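Local coordinates for putative enoyl-CoA hydratase/isomerase (PDB 3FDU) that belongs to the enoyl-CoA hydratase/isomerase (crotonase) family and probably acts on acyl-CoA thioesters as a hydratase or isomerase, at the interface of chains A and B. Residues are numbered along the deposited sequence; one frame, centred on the assembly and turned at random. Chains: chain A/B, Putative enoyl-CoA hydratase/isomerase.

The interface of chains A and B. Residues chain A 143, 148, 227-228, 231; chain B 209, 213.
B:Leu213, in the last turn of helix 204-214, pushes its side chain into a recess of chain A lined by A:Ser148, A:Ile231, A:His227 and A:Pro143. Its CB lies against the CB of A:Ser148 at 3.5 Å, a close approach that a small serine permits. From there CG swings anti to the carbonyl carbon (chi1 -72°), which points the fork into chain A; CG itself meets CD1 of A:Ile231 at 4.0 Å. At the fork the methyls part. CD1 rests against the CD-CG side of the rigid A:Pro143 pyrrolidine, 3.7 Å from its CD, the two side chains crossing obliquely, whereas CD2 meets the end of A:Ile231, CD1, tip to tip at 3.6 Å. CD2 also reaches the CD2-NE2 bond of the A:His227 imidazole from above the ring plane and outside the ring. Branched leucine suits the position because its two methyls can grip different walls at once.

A:Ile231 stretches its longer branch toward the leucine, with CD1 extended at chi2 169°. Its other branch, CG2, lies 3.9 Å from CB of B:Gln209, one helical turn before the leucine; a beta-branched residue can thus serve both partners. The glutamine contributes its aliphatic stem, and its bent chain also brings the amide NE2 alongside the isoleucine.

Behind the serine, A:Glu228 acts as second shell. Its OE2 accepts a 2.9 Å hydrogen bond from the backbone N of A:Ser148, capping the start of helix 147-155, where a carboxylate suits the N-H groups and the helix end would probably favour negative charge. The anti lone pair takes the serine hydroxyl, modelled too close for its length to be interpreted, so one oxygen appears to hold both groups. The same OG reaches a water that lies 2.8 Å from the carbonyl O of B:Leu213, bridging the chains. By fitting one helix end into its neighbour, this patch likely contributes to joining subunits in the three-copy assembly, consistent with the trimers from which crotonase-family enzymes are commonly built.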
ATOM      1  N   PRO A 143       1.276  15.556 -11.163  1.00 19.34           N
ATOM      2  CA  PRO A 143       1.423  14.100 -11.448  1.00 20.72           C
ATOM      3  C   PRO A 143       0.900  13.669 -12.830  1.00 22.40           C
ATOM      4  O   PRO A 143      -0.002  14.340 -13.387  1.00 21.83           O
ATOM      5  CB  PRO A 143       0.530  13.462 -10.362  1.00 20.16           C
ATOM      6  CG  PRO A 143       0.707  14.460  -9.160  1.00 19.73           C
ATOM      7  CD  PRO A 143       0.650  15.822  -9.851  1.00 18.02           C
ATOM      8  N   SER A 148      -0.755   9.918  -8.731  1.00 19.41           N
ATOM      9  CA  SER A 148      -1.347  10.471  -7.505  1.00 20.60           C
ATOM     10  C   SER A 148      -2.160   9.431  -6.748  1.00 19.76           C
ATOM     11  O   SER A 148      -2.311   9.548  -5.538  1.00 21.65           O
ATOM     12  CB  SER A 148      -2.221  11.716  -7.763  1.00 21.10           C
ATOM     13  OG  SER A 148      -3.270  11.393  -8.671  1.00 22.28           O
ATOM     14  N   HIS A 227      -8.059  13.015 -15.409  1.00 20.91           N
ATOM     15  CA  HIS A 227      -8.277  14.193 -14.587  1.00 22.28           C
ATOM     16  C   HIS A 227      -6.894  14.777 -14.202  1.00 23.12           C
ATOM     17  O   HIS A 227      -6.706  15.992 -14.117  1.00 22.67           O
ATOM     18  CB  HIS A 227      -9.088  13.839 -13.336  1.00 22.47           C
ATOM     19  CG  HIS A 227      -9.062  14.913 -12.302  1.00 25.42           C
ATOM     20  ND1 HIS A 227      -9.461  16.212 -12.575  1.00 27.01           N
ATOM     21  CD2 HIS A 227      -8.615  14.913 -11.020  1.00 23.71           C
ATOM     22  CE1 HIS A 227      -9.301  16.955 -11.496  1.00 26.00           C
ATOM     23  NE2 HIS A 227      -8.789  16.192 -10.537  1.00 24.92           N
ATOM     24  N   GLU A 228      -5.925  13.900 -13.971  1.00 21.82           N
ATOM     25  CA  GLU A 228      -4.536  14.374 -13.813  1.00 20.97           C
ATOM     26  C   GLU A 228      -4.096  15.158 -15.048  1.00 21.04           C
ATOM     27  O   GLU A 228      -3.438  16.214 -14.926  1.00 22.14           O
ATOM     28  CB  GLU A 228      -3.573  13.204 -13.627  1.00 20.53           C
ATOM     29  CG  GLU A 228      -3.547  12.656 -12.199  1.00 21.58           C
ATOM     30  CD  GLU A 228      -2.459  11.568 -12.017  1.00 26.59           C
ATOM     31  OE1 GLU A 228      -1.843  11.182 -13.045  1.00 25.76           O
ATOM     32  OE2 GLU A 228      -2.236  11.118 -10.856  1.00 24.85           O
ATOM     33  N   ILE A 231      -5.201  18.812 -15.040  1.00 19.67           N
ATOM     34  CA  ILE A 231      -4.363  19.604 -14.155  1.00 20.64           C
ATOM     35  C   ILE A 231      -2.933  19.812 -14.718  1.00 19.54           C
ATOM     36  O   ILE A 231      -2.384  20.909 -14.631  1.00 18.38           O
ATOM     37  CB  ILE A 231      -4.338  18.995 -12.727  1.00 21.50           C
ATOM     38  CG1 ILE A 231      -5.768  19.126 -12.141  1.00 24.72           C
ATOM     39  CG2 ILE A 231      -3.174  19.665 -11.837  1.00 19.27           C
ATOM     40  CD1 ILE A 231      -5.977  18.353 -10.871  1.00 29.64           C
TER
ATOM     41  N   GLN B 209      -1.194  21.388  -6.009  1.00 22.75           N
ATOM     42  CA  GLN B 209      -2.046  20.528  -6.844  1.00 24.35           C
ATOM     43  C   GLN B 209      -1.663  19.032  -6.665  1.00 23.25           C
ATOM     44  O   GLN B 209      -2.520  18.169  -6.735  1.00 23.10           O
ATOM     45  CB  GLN B 209      -1.962  20.913  -8.330  1.00 24.62           C
ATOM     46  CG  GLN B 209      -2.395  22.350  -8.652  1.00 29.57           C
ATOM     47  CD  GLN B 209      -3.855  22.537  -8.336  1.00 39.06           C
ATOM     48  OE1 GLN B 209      -4.274  23.537  -7.704  1.00 45.35           O
ATOM     49  NE2 GLN B 209      -4.656  21.561  -8.739  1.00 38.09           N
ATOM     50  N   LEU B 213      -4.370  16.268  -5.364  1.00 20.89           N
ATOM     51  CA  LEU B 213      -4.646  14.995  -6.088  1.00 21.64           C
ATOM     52  C   LEU B 213      -4.453  13.758  -5.215  1.00 20.94           C
ATOM     53  O   LEU B 213      -5.251  12.810  -5.271  1.00 21.10           O
ATOM     54  CB  LEU B 213      -3.769  14.853  -7.330  1.00 20.13           C
ATOM     55  CG  LEU B 213      -4.177  15.788  -8.454  1.00 22.17           C
ATOM     56  CD1 LEU B 213      -2.979  15.980  -9.398  1.00 20.02           C
ATOM     57  CD2 LEU B 213      -5.395  15.213  -9.170  1.00 24.41           C
TER
HETATM   58  O   HOH W   1      -6.136  11.790  -7.678  1.00 22.91           O